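Local coordinates for probable secreted solute-binding lipoprotein (Streptomyces coelicolor, PDB 3I3V), which probably binds a solute outside the cell for uptake by a membrane transporter, at residues D189-V194 with Q353-D358; Q367-A372 with E391-S396; T263-W268 with V341-R346. All blocks are in the same frame, centred on the assembly; numbering follows the deposited sequence.

Contact 1: D189-V194 with Q353-D358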
ATOM      1  N   ASP C 189      -1.214 -44.831  36.973  1.00 53.02           N
ATOM      2  CA  ASP C 189      -0.840 -44.413  38.321  1.00 52.88           C
ATOM      3  C   ASP C 189      -0.841 -45.557  39.328  1.00 52.16           C
ATOM      4  O   ASP C 189       0.048 -45.634  40.183  1.00 53.21           O
ATOM      5  CB  ASP C 189      -1.777 -43.304  38.799  1.00 55.82           C
ATOM      6  CG  ASP C 189      -1.384 -41.940  38.260  1.00 59.08           C
ATOM      7  OD1 ASP C 189      -1.103 -41.828  37.047  1.00 60.41           O
ATOM      8  OD2 ASP C 189      -1.359 -40.974  39.054  1.00 62.42           O
ATOM      9  N   GLU C 190      -1.832 -46.440  39.223  1.00 48.61           N
ATOM     10  CA  GLU C 190      -1.937 -47.581  40.128  1.00 46.22           C
ATOM     11  C   GLU C 190      -0.795 -48.564  39.946  1.00 44.28           C
ATOM     12  O   GLU C 190      -0.244 -49.066  40.920  1.00 43.07           O
ATOM     13  CB  GLU C 190      -3.276 -48.288  39.925  1.00 47.12           C
ATOM     14  CG  GLU C 190      -4.432 -47.550  40.562  1.00 48.99           C
ATOM     15  CD  GLU C 190      -5.768 -47.895  39.946  1.00 50.85           C
ATOM     16  OE1 GLU C 190      -6.799 -47.483  40.516  1.00 52.38           O
ATOM     17  OE2 GLU C 190      -5.791 -48.564  38.891  1.00 52.73           O
ATOM     18  N   ALA C 191      -0.450 -48.843  38.694  1.00 44.40           N
ATOM     19  CA  ALA C 191       0.641 -49.758  38.394  1.00 43.97           C
ATOM     20  C   ALA C 191       1.917 -49.133  38.940  1.00 43.85           C
ATOM     21  O   ALA C 191       2.810 -49.829  39.420  1.00 45.27           O
ATOM     22  CB  ALA C 191       0.755 -49.972  36.886  1.00 40.46           C
ATOM     23  N   ARG C 192       1.986 -47.807  38.870  1.00 45.20           N
ATOM     24  CA  ARG C 192       3.139 -47.055  39.357  1.00 46.71           C
ATOM     25  C   ARG C 192       3.342 -47.348  40.846  1.00 45.93           C
ATOM     26  O   ARG C 192       4.456 -47.628  41.290  1.00 45.30           O
ATOM     27  CB  ARG C 192       2.906 -45.553  39.170  1.00 50.19           C
ATOM     28  CG  ARG C 192       4.063 -44.802  38.538  1.00 53.85           C
ATOM     29  CD  ARG C 192       3.965 -44.832  37.021  1.00 58.23           C
ATOM     30  NE  ARG C 192       2.877 -43.999  36.512  1.00 60.50           N
ATOM     31  CZ  ARG C 192       2.886 -42.670  36.513  1.00 62.73           C
ATOM     32  NH1 ARG C 192       3.932 -42.011  36.996  1.00 64.71           N
ATOM     33  NH2 ARG C 192       1.850 -41.997  36.025  1.00 63.11           N
ATOM     34  N   HIS C 193       2.255 -47.270  41.610  1.00 45.10           N
ATOM     35  CA  HIS C 193       2.299 -47.535  43.047  1.00 45.11           C
ATOM     36  C   HIS C 193       2.581 -49.011  43.331  1.00 42.95           C
ATOM     37  O   HIS C 193       3.414 -49.336  44.180  1.00 42.51           O
ATOM     38  CB  HIS C 193       0.970 -47.132  43.709  1.00 46.40           C
ATOM     39  CG  HIS C 193       0.791 -47.690  45.091  1.00 47.58           C
ATOM     40  ND1 HIS C 193       1.648 -47.398  46.131  1.00 48.30           N
ATOM     41  CD2 HIS C 193      -0.124 -48.555  45.591  1.00 48.37           C
ATOM     42  CE1 HIS C 193       1.270 -48.061  47.210  1.00 48.53           C
ATOM     43  NE2 HIS C 193       0.198 -48.771  46.910  1.00 49.43           N
ATOM     44  N   VAL C 194       1.887 -49.898  42.619  1.00 40.27           N
ATOM     45  CA  VAL C 194       2.073 -51.334  42.811  1.00 38.13           C
ATOM     46  C   VAL C 194       3.531 -51.758  42.647  1.00 38.45           C
ATOM     47  O   VAL C 194       4.101 -52.365  43.549  1.00 41.01           O
ATOM     48  CB  VAL C 194       1.196 -52.161  41.831  1.00 36.02           C
ATOM     49  CG1 VAL C 194       1.444 -53.645  42.025  1.00 32.04           C
ATOM     50  CG2 VAL C 194      -0.263 -51.858  42.065  1.00 35.86           C
ATOM     51  N   GLN C 353      -2.454 -48.609  26.174  1.00 46.71           N
ATOM     52  CA  GLN C 353      -1.107 -48.584  26.735  1.00 44.75           C
ATOM     53  C   GLN C 353      -1.063 -48.966  28.198  1.00 42.86           C
ATOM     54  O   GLN C 353      -1.871 -48.478  28.989  1.00 43.38           O
ATOM     55  CB  GLN C 353      -0.499 -47.181  26.664  1.00 46.33           C
ATOM     56  CG  GLN C 353      -0.199 -46.607  25.309  1.00 46.40           C
ATOM     57  CD  GLN C 353       0.430 -45.232  25.431  1.00 47.41           C
ATOM     58  OE1 GLN C 353       1.454 -45.061  26.101  1.00 48.59           O
ATOM     59  NE2 GLN C 353      -0.179 -44.242  24.788  1.00 47.73           N
ATOM     60  N   VAL C 354      -0.116 -49.827  28.557  1.00 39.58           N
ATOM     61  CA  VAL C 354       0.088 -50.178  29.955  1.00 38.59           C
ATOM     62  C   VAL C 354       1.549 -49.845  30.233  1.00 37.76           C
ATOM     63  O   VAL C 354       2.323 -49.587  29.312  1.00 35.39           O
ATOM     64  CB  VAL C 354      -0.214 -51.656  30.271  1.00 38.49           C
ATOM     65  CG1 VAL C 354      -1.693 -51.916  30.060  1.00 37.94           C
ATOM     66  CG2 VAL C 354       0.642 -52.575  29.418  1.00 39.34           C
ATOM     67  N   LEU C 355       1.942 -49.857  31.492  1.00 36.75           N
ATOM     68  CA  LEU C 355       3.297 -49.464  31.804  1.00 37.61           C
ATOM     69  C   LEU C 355       4.396 -50.522  31.896  1.00 37.91           C
ATOM     70  O   LEU C 355       4.138 -51.712  32.119  1.00 36.46           O
ATOM     71  CB  LEU C 355       3.240 -48.593  33.068  1.00 39.40           C
ATOM     72  CG  LEU C 355       4.093 -48.764  34.313  1.00 41.65           C
ATOM     73  CD1 LEU C 355       3.744 -47.642  35.276  1.00 42.53           C
ATOM     74  CD2 LEU C 355       3.821 -50.109  34.967  1.00 42.95           C
ATOM     75  N   LEU C 356       5.627 -50.064  31.663  1.00 36.66           N
ATOM     76  CA  LEU C 356       6.821 -50.894  31.756  1.00 35.79           C
ATOM     77  C   LEU C 356       7.350 -50.631  33.172  1.00 36.30           C
ATOM     78  O   LEU C 356       7.837 -49.546  33.465  1.00 37.35           O
ATOM     79  CB  LEU C 356       7.869 -50.468  30.728  1.00 33.32           C
ATOM     80  CG  LEU C 356       9.203 -51.213  30.915  1.00 34.07           C
ATOM     81  CD1 LEU C 356       8.965 -52.692  30.719  1.00 30.20           C
ATOM     82  CD2 LEU C 356      10.258 -50.709  29.939  1.00 33.32           C
ATOM     83  N   PRO C 357       7.269 -51.630  34.060  1.00 36.08           N
ATOM     84  CA  PRO C 357       7.715 -51.524  35.456  1.00 36.21           C
ATOM     85  C   PRO C 357       9.164 -51.113  35.740  1.00 35.87           C
ATOM     86  O   PRO C 357       9.436 -50.459  36.743  1.00 36.07           O
ATOM     87  CB  PRO C 357       7.403 -52.910  36.021  1.00 35.31           C
ATOM     88  CG  PRO C 357       6.283 -53.406  35.138  1.00 36.32           C
ATOM     89  CD  PRO C 357       6.761 -52.981  33.784  1.00 34.37           C
ATOM     90  N   ASP C 358      10.077 -51.501  34.859  1.00 35.50           N
ATOM     91  CA  ASP C 358      11.508 -51.243  35.016  1.00 35.34           C
ATOM     92  C   ASP C 358      11.968 -50.018  35.803  1.00 37.09           C
ATOM     93  O   ASP C 358      12.664 -50.147  36.808  1.00 35.71           O
ATOM     94  CB  ASP C 358      12.163 -51.239  33.644  1.00 34.74           C
ATOM     95  CG  ASP C 358      12.112 -52.596  32.988  1.00 33.09           C
ATOM     96  OD1 ASP C 358      11.121 -53.314  33.213  1.00 32.00           O
ATOM     97  OD2 ASP C 358      13.052 -52.942  32.248  1.00 34.89           O
TER

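Contact 2: Q367-A372 with E391-S396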
ATOM      1  N   GLN C 367      15.781 -58.693  40.526  1.00 38.47           N
ATOM      2  CA  GLN C 367      16.123 -60.098  40.356  1.00 39.58           C
ATOM      3  C   GLN C 367      15.126 -61.019  41.059  1.00 38.22           C
ATOM      4  O   GLN C 367      14.740 -62.054  40.514  1.00 39.76           O
ATOM      5  CB  GLN C 367      17.543 -60.354  40.873  1.00 42.78           C
ATOM      6  CG  GLN C 367      18.406 -61.162  39.916  1.00 48.69           C
ATOM      7  CD  GLN C 367      17.871 -62.560  39.697  1.00 50.81           C
ATOM      8  OE1 GLN C 367      17.711 -63.006  38.558  1.00 51.24           O
ATOM      9  NE2 GLN C 367      17.594 -63.263  40.791  1.00 51.87           N
ATOM     10  N   PRO C 368      14.709 -60.668  42.288  1.00 35.23           N
ATOM     11  CA  PRO C 368      13.749 -61.531  42.987  1.00 32.89           C
ATOM     12  C   PRO C 368      12.368 -61.513  42.335  1.00 30.82           C
ATOM     13  O   PRO C 368      11.611 -62.471  42.444  1.00 29.04           O
ATOM     14  CB  PRO C 368      13.729 -60.957  44.402  1.00 33.57           C
ATOM     15  CG  PRO C 368      15.117 -60.383  44.550  1.00 35.31           C
ATOM     16  CD  PRO C 368      15.316 -59.700  43.218  1.00 34.36           C
ATOM     17  N   LEU C 369      12.041 -60.419  41.660  1.00 30.84           N
ATOM     18  CA  LEU C 369      10.746 -60.287  41.005  1.00 32.64           C
ATOM     19  C   LEU C 369      10.662 -61.263  39.822  1.00 34.60           C
ATOM     20  O   LEU C 369       9.583 -61.725  39.459  1.00 35.99           O
ATOM     21  CB  LEU C 369      10.551 -58.839  40.542  1.00 31.58           C
ATOM     22  CG  LEU C 369       9.128 -58.356  40.250  1.00 33.36           C
ATOM     23  CD1 LEU C 369       8.260 -58.531  41.490  1.00 31.57           C
ATOM     24  CD2 LEU C 369       9.161 -56.888  39.831  1.00 31.94           C
ATOM     25  N   ILE C 370      11.810 -61.579  39.229  1.00 35.30           N
ATOM     26  CA  ILE C 370      11.857 -62.516  38.118  1.00 37.01           C
ATOM     27  C   ILE C 370      11.723 -63.925  38.676  1.00 38.42           C
ATOM     28  O   ILE C 370      11.068 -64.775  38.078  1.00 41.78           O
ATOM     29  CB  ILE C 370      13.194 -62.406  37.340  1.00 38.15           C
ATOM     30  CG1 ILE C 370      13.147 -61.198  36.402  1.00 38.80           C
ATOM     31  CG2 ILE C 370      13.481 -63.702  36.584  1.00 36.27           C
ATOM     32  CD1 ILE C 370      14.450 -60.947  35.675  1.00 39.42           C
ATOM     33  N   THR C 371      12.346 -64.169  39.825  1.00 37.45           N
ATOM     34  CA  THR C 371      12.293 -65.482  40.447  1.00 35.90           C
ATOM     35  C   THR C 371      10.876 -65.743  40.939  1.00 35.90           C
ATOM     36  O   THR C 371      10.400 -66.882  40.909  1.00 35.89           O
ATOM     37  CB  THR C 371      13.295 -65.591  41.634  1.00 36.89           C
ATOM     38  OG1 THR C 371      14.626 -65.325  41.171  1.00 39.07           O
ATOM     39  CG2 THR C 371      13.277 -66.991  42.226  1.00 36.12           C
ATOM     40  N   ALA C 372      10.206 -64.685  41.390  1.00 33.15           N
ATOM     41  CA  ALA C 372       8.831 -64.794  41.872  1.00 32.99           C
ATOM     42  C   ALA C 372       7.917 -65.030  40.678  1.00 32.34           C
ATOM     43  O   ALA C 372       6.874 -65.683  40.790  1.00 30.30           O
ATOM     44  CB  ALA C 372       8.414 -63.514  42.588  1.00 30.67           C
ATOM     45  N   GLU C 391       5.256 -60.049  46.374  1.00 35.63           N
ATOM     46  CA  GLU C 391       5.530 -59.146  47.481  1.00 35.15           C
ATOM     47  C   GLU C 391       6.841 -59.436  48.207  1.00 35.39           C
ATOM     48  O   GLU C 391       7.477 -58.520  48.732  1.00 34.17           O
ATOM     49  CB  GLU C 391       4.373 -59.174  48.477  1.00 34.32           C
ATOM     50  CG  GLU C 391       3.035 -58.757  47.878  1.00 35.63           C
ATOM     51  CD  GLU C 391       1.951 -58.584  48.925  1.00 36.14           C
ATOM     52  OE1 GLU C 391       2.110 -59.124  50.042  1.00 36.70           O
ATOM     53  OE2 GLU C 391       0.937 -57.916  48.630  1.00 35.95           O
ATOM     54  N   SER C 392       7.244 -60.704  48.236  1.00 34.97           N
ATOM     55  CA  SER C 392       8.488 -61.092  48.896  1.00 35.24           C
ATOM     56  C   SER C 392       9.705 -60.649  48.103  1.00 36.32           C
ATOM     57  O   SER C 392      10.823 -60.618  48.625  1.00 35.33           O
ATOM     58  CB  SER C 392       8.548 -62.605  49.077  1.00 37.73           C
ATOM     59  OG  SER C 392       8.267 -62.965  50.420  1.00 43.71           O
ATOM     60  N   ALA C 393       9.486 -60.318  46.837  1.00 35.42           N
ATOM     61  CA  ALA C 393      10.573 -59.881  45.984  1.00 37.22           C
ATOM     62  C   ALA C 393      11.067 -58.531  46.479  1.00 37.99           C
ATOM     63  O   ALA C 393      12.183 -58.119  46.179  1.00 37.60           O
ATOM     64  CB  ALA C 393      10.095 -59.781  44.533  1.00 36.56           C
ATOM     65  N   TYR C 394      10.227 -57.855  47.258  1.00 39.15           N
ATOM     66  CA  TYR C 394      10.559 -56.543  47.799  1.00 41.83           C
ATOM     67  C   TYR C 394      11.065 -56.602  49.236  1.00 44.15           C
ATOM     68  O   TYR C 394      11.096 -55.584  49.917  1.00 45.59           O
ATOM     69  CB  TYR C 394       9.333 -55.633  47.730  1.00 39.71           C
ATOM     70  CG  TYR C 394       8.967 -55.208  46.330  1.00 39.92           C
ATOM     71  CD1 TYR C 394       9.264 -53.927  45.872  1.00 39.66           C
ATOM     72  CD2 TYR C 394       8.313 -56.087  45.461  1.00 41.17           C
ATOM     73  CE1 TYR C 394       8.913 -53.524  44.584  1.00 39.23           C
ATOM     74  CE2 TYR C 394       7.959 -55.700  44.169  1.00 38.43           C
ATOM     75  CZ  TYR C 394       8.260 -54.419  43.738  1.00 39.45           C
ATOM     76  OH  TYR C 394       7.911 -54.026  42.465  1.00 36.96           O
ATOM     77  N   ARG C 395      11.468 -57.787  49.687  1.00 47.69           N
ATOM     78  CA  ARG C 395      11.962 -57.963  51.051  1.00 51.87           C
ATOM     79  C   ARG C 395      13.054 -56.953  51.438  1.00 55.00           C
ATOM     80  O   ARG C 395      13.448 -56.879  52.604  1.00 55.39           O
ATOM     81  CB  ARG C 395      12.475 -59.390  51.240  1.00 50.77           C
ATOM     82  N   SER C 396      13.547 -56.195  50.457  1.00 57.49           N
ATOM     83  CA  SER C 396      14.573 -55.174  50.689  1.00 60.04           C
ATOM     84  C   SER C 396      13.942 -53.788  50.512  1.00 62.40           C
ATOM     85  O   SER C 396      13.603 -53.378  49.396  1.00 63.37           O
ATOM     86  CB  SER C 396      15.741 -55.356  49.713  1.00 58.89           C
TER

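Contact 3: T263-W268 with V341-R346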
ATOM      1  N   THR C 263       1.921 -62.811   9.985  1.00 35.65           N
ATOM      2  CA  THR C 263       1.841 -62.510  11.411  1.00 33.97           C
ATOM      3  C   THR C 263       1.149 -61.160  11.580  1.00 33.35           C
ATOM      4  O   THR C 263       1.351 -60.235  10.797  1.00 32.66           O
ATOM      5  CB  THR C 263       3.256 -62.477  12.083  1.00 34.07           C
ATOM      6  OG1 THR C 263       3.755 -63.812  12.216  1.00 31.69           O
ATOM      7  CG2 THR C 263       3.190 -61.853  13.478  1.00 32.44           C
ATOM      8  N   GLU C 264       0.311 -61.060  12.601  1.00 34.79           N
ATOM      9  CA  GLU C 264      -0.414 -59.833  12.881  1.00 37.09           C
ATOM     10  C   GLU C 264      -0.186 -59.387  14.320  1.00 36.71           C
ATOM     11  O   GLU C 264      -0.123 -60.213  15.224  1.00 38.12           O
ATOM     12  CB  GLU C 264      -1.905 -60.048  12.644  1.00 38.82           C
ATOM     13  CG  GLU C 264      -2.305 -60.048  11.182  1.00 43.05           C
ATOM     14  CD  GLU C 264      -3.782 -60.320  10.992  1.00 43.77           C
ATOM     15  OE1 GLU C 264      -4.595 -59.808  11.795  1.00 43.80           O
ATOM     16  OE2 GLU C 264      -4.130 -61.038  10.034  1.00 47.77           O
ATOM     17  N   VAL C 265      -0.072 -58.080  14.533  1.00 36.71           N
ATOM     18  CA  VAL C 265       0.147 -57.562  15.876  1.00 37.24           C
ATOM     19  C   VAL C 265      -1.098 -56.917  16.458  1.00 39.74           C
ATOM     20  O   VAL C 265      -1.880 -56.279  15.745  1.00 42.28           O
ATOM     21  CB  VAL C 265       1.298 -56.527  15.915  1.00 36.49           C
ATOM     22  CG1 VAL C 265       2.609 -57.189  15.538  1.00 32.84           C
ATOM     23  CG2 VAL C 265       0.994 -55.372  14.988  1.00 35.42           C
ATOM     24  N   GLY C 266      -1.271 -57.101  17.763  1.00 39.95           N
ATOM     25  CA  GLY C 266      -2.400 -56.534  18.473  1.00 38.96           C
ATOM     26  C   GLY C 266      -2.017 -56.328  19.930  1.00 39.38           C
ATOM     27  O   GLY C 266      -0.844 -56.123  20.247  1.00 38.82           O
ATOM     28  N   GLY C 267      -3.007 -56.378  20.815  1.00 37.91           N
ATOM     29  CA  GLY C 267      -2.745 -56.208  22.230  1.00 36.14           C
ATOM     30  C   GLY C 267      -3.148 -57.462  22.976  1.00 35.78           C
ATOM     31  O   GLY C 267      -3.643 -58.419  22.377  1.00 36.64           O
ATOM     32  N   TRP C 268      -2.934 -57.473  24.285  1.00 34.12           N
ATOM     33  CA  TRP C 268      -3.294 -58.634  25.085  1.00 32.91           C
ATOM     34  C   TRP C 268      -4.790 -58.578  25.423  1.00 33.48           C
ATOM     35  O   TRP C 268      -5.300 -57.553  25.877  1.00 32.84           O
ATOM     36  CB  TRP C 268      -2.430 -58.679  26.355  1.00 30.56           C
ATOM     37  CG  TRP C 268      -2.640 -59.924  27.148  1.00 30.51           C
ATOM     38  CD1 TRP C 268      -3.582 -60.130  28.111  1.00 29.31           C
ATOM     39  CD2 TRP C 268      -1.960 -61.177  26.976  1.00 28.89           C
ATOM     40  NE1 TRP C 268      -3.537 -61.431  28.545  1.00 30.63           N
ATOM     41  CE2 TRP C 268      -2.552 -62.095  27.864  1.00 28.57           C
ATOM     42  CE3 TRP C 268      -0.913 -61.610  26.155  1.00 29.07           C
ATOM     43  CZ2 TRP C 268      -2.132 -63.423  27.957  1.00 27.70           C
ATOM     44  CZ3 TRP C 268      -0.493 -62.932  26.248  1.00 27.80           C
ATOM     45  CH2 TRP C 268      -1.104 -63.820  27.143  1.00 29.93           C
ATOM     46  N   VAL C 341       7.285 -54.348  12.994  1.00 33.47           N
ATOM     47  CA  VAL C 341       7.562 -53.115  13.722  1.00 33.57           C
ATOM     48  C   VAL C 341       6.656 -52.024  13.175  1.00 33.50           C
ATOM     49  O   VAL C 341       6.041 -51.276  13.938  1.00 34.70           O
ATOM     50  CB  VAL C 341       9.035 -52.682  13.565  1.00 32.70           C
ATOM     51  CG1 VAL C 341       9.259 -51.327  14.225  1.00 32.07           C
ATOM     52  CG2 VAL C 341       9.944 -53.725  14.198  1.00 31.14           C
ATOM     53  N   GLY C 342       6.565 -51.946  11.849  1.00 34.01           N
ATOM     54  CA  GLY C 342       5.707 -50.958  11.219  1.00 33.93           C
ATOM     55  C   GLY C 342       4.245 -51.180  11.577  1.00 34.64           C
ATOM     56  O   GLY C 342       3.502 -50.219  11.809  1.00 34.57           O
ATOM     57  N   ALA C 343       3.824 -52.444  11.628  1.00 34.36           N
ATOM     58  CA  ALA C 343       2.436 -52.772  11.982  1.00 36.24           C
ATOM     59  C   ALA C 343       2.131 -52.410  13.444  1.00 37.16           C
ATOM     60  O   ALA C 343       1.024 -51.961  13.768  1.00 39.38           O
ATOM     61  CB  ALA C 343       2.166 -54.261  11.743  1.00 34.90           C
ATOM     62  N   ALA C 344       3.101 -52.607  14.331  1.00 36.29           N
ATOM     63  CA  ALA C 344       2.897 -52.265  15.735  1.00 36.55           C
ATOM     64  C   ALA C 344       2.729 -50.747  15.863  1.00 36.45           C
ATOM     65  O   ALA C 344       1.910 -50.258  16.644  1.00 34.57           O
ATOM     66  CB  ALA C 344       4.084 -52.736  16.570  1.00 34.51           C
ATOM     67  N   GLN C 345       3.516 -50.007  15.090  1.00 37.21           N
ATOM     68  CA  GLN C 345       3.459 -48.551  15.121  1.00 40.24           C
ATOM     69  C   GLN C 345       2.127 -48.019  14.615  1.00 42.12           C
ATOM     70  O   GLN C 345       1.643 -46.997  15.103  1.00 40.52           O
ATOM     71  CB  GLN C 345       4.595 -47.953  14.281  1.00 39.95           C
ATOM     72  CG  GLN C 345       5.966 -48.067  14.923  1.00 38.52           C
ATOM     73  CD  GLN C 345       7.082 -47.766  13.957  1.00 37.96           C
ATOM     74  OE1 GLN C 345       6.859 -47.607  12.760  1.00 38.59           O
ATOM     75  NE2 GLN C 345       8.299 -47.697  14.472  1.00 37.84           N
ATOM     76  N   ARG C 346       1.545 -48.722  13.641  1.00 44.85           N
ATOM     77  CA  ARG C 346       0.271 -48.327  13.044  1.00 47.48           C
ATOM     78  C   ARG C 346      -0.944 -48.653  13.901  1.00 49.21           C
ATOM     79  O   ARG C 346      -2.077 -48.344  13.526  1.00 49.75           O
ATOM     80  CB  ARG C 346       0.105 -48.958  11.658  1.00 47.99           C
ATOM     81  CG  ARG C 346       0.903 -48.265  10.562  1.00 51.38           C
ATOM     82  CD  ARG C 346       0.350 -48.601   9.180  1.00 54.24           C
ATOM     83  NE  ARG C 346       1.181 -49.554   8.448  1.00 57.80           N
ATOM     84  CZ  ARG C 346       2.022 -49.223   7.470  1.00 59.13           C
ATOM     85  NH1 ARG C 346       2.153 -47.953   7.095  1.00 59.22           N
ATOM     86  NH2 ARG C 346       2.729 -50.166   6.859  1.00 59.17           N
TER

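Contact 1: D189-V194 with Q353-D358
Leu355 lies against the side of helix 188-197, its CA 7.1 Å from the CA of Ala191, so the two backbones stand apart and only side chains bridge the interval. Leu355 does the bridging, and its two methyl groups divide the work. Leu355 CD2 meets Ala191 CB at 3.6 Å, an apolar contact between groups that both set off from their backbones toward the other segment. Leu355 CD1 presses on the aliphatic part of Arg192 instead, 3.3 Å from Arg192 CD, which is tight for two carbons. With chi1 at 130° Leu355 is well off a staggered rotamer; as modelled, this setting puts one methyl on each of the two helix residues.

In the two-lobed fold of solute-binding proteins, this contact belongs to the lobe built on the sheet around strand 122-131. Strand 352-354 runs parallel to strand 280-284 there, with Val354 bonded through its backbone to Val281. Helix 172-182 packs on Val354 and Pro357, and Gln183, just beyond that helix, touches both Ala191 and Leu355.

Arg192 starts out pointing away from Leu355, but its chain bends at chi2 (87°) and chi3 (71°) and folds back along its own helix. Two partners hold that bend: Arg192 NH2 makes a salt bridge of 3.1 Å to Asp189 OD1, and NE is hydrogen-bonded to Gln188 O. The charged end is thereby tied to the helix that carries it, while CD makes the closer approach to the leucine; Leu355 CD1 approaches the guanidinium obliquely, 3.9 Å from Arg192 NE.

Contact 2: Q367-A372 with E391-S396
Ala393 CB fits against the backbone of helix 363-377 at Pro368 and Leu369, closing the helical hairpin that this helix forms with helix 383-392 at the C-terminal end of the chain. The backbones come very near here: Pro368 CA and Ala393 CA are 4.7 Å apart, a distance that the small alanine side chain permits. Ala393 CB lies 3.5 Å from Leu369 N and nearly as close to the carbonyl carbon of Pro368, so it rests on the peptide unit joining the two. Pro368 CB leans on the same alanine, 3.8 Å from Ala393 CB.

Leu369 closes over the other flank. Its CG is anti to the backbone N (chi1 -160°), which carries Leu369 CD1 to within 3.8 Å of Ala393 CB and 3.9 Å of Tyr394 CE2. That methyl reaches the tyrosine ring obliquely and fills the corner between the two residues.

Further out, a type I beta turn from Ser392 to Arg395 sets Ala393 and Tyr394, with Arg395 N bonded to Ser392 O at 3.1 Å. On the facing helix, Pro368 has no amide hydrogen to give to the preceding turn, and the helix kinks at that point; beyond it, Ala372 N bonds back to Pro368 O at 2.8 Å. Val361 touches both Leu369 and Tyr394, and Phe200 also packs on the tyrosine. Tyr394 departs from its backbone away from helix 363-377, yet the ring returns toward Leu369, and its OH is hydrogen-bonded to the backbone oxygen Tyr195 O.

Contact 3: T263-W268 with V341-R346
Gln345 N bonds to Val341 O at 3.1 Å, a helical bond across the very turn in which Ala343 and Ala344 receive Val265. No hydrogen bond crosses between the segments; one methyl group makes the join. Val265 CG2 settles over the peptide link between the two alanines, 3.5 Å from both Ala343 C and Ala344 N. Ala343 CB flanks Val265 CG2 at 3.6 Å, whereas Ala344 CB is a looser neighbour of Val265 CG2 at 4.4 Å. With side chains this small on the helix, Val265 CA and Ala344 CA can approach to 6.0 Å. The valine has chi1 at -64°, placing CG1 beside the backbone N and CG2, the branch that touches, in the crowded position between N and the carbonyl carbon.

Strand 263-266 pairs antiparallel with strand 122-131 in the mixed sheet of this lobe, through backbone bonds of Glu264 to Tyr130 and Gly266 to Val128. Helix 339-345 lies alongside strand 263-266, and its Ala344 also touches Pro127 of the partner strand. Glu264 heads away from the helix and forms a salt bridge with Arg132.

Contacts 1 and 2 are buried, while contact 3 is only partly so. Contacts 1 and 3 reach the same mixed sheet, the first through strand 352-354 and the third through strand 263-266; their centres are 21 Å apart and they do not touch. Contact 2 sets helix 363-377 against the turn that follows helix 383-392, away from the sheet, and lies farthest from the centre of the chain, about 31 Å from contact 3 between centres. It meets contact 1 by packing, with Val194 O 4.3 Å from Tyr394 OH. All three are apolar across the interface, but contact 1 includes a charged side chain, contact 2 an aromatic ring, and contact 3 just valine and alanines.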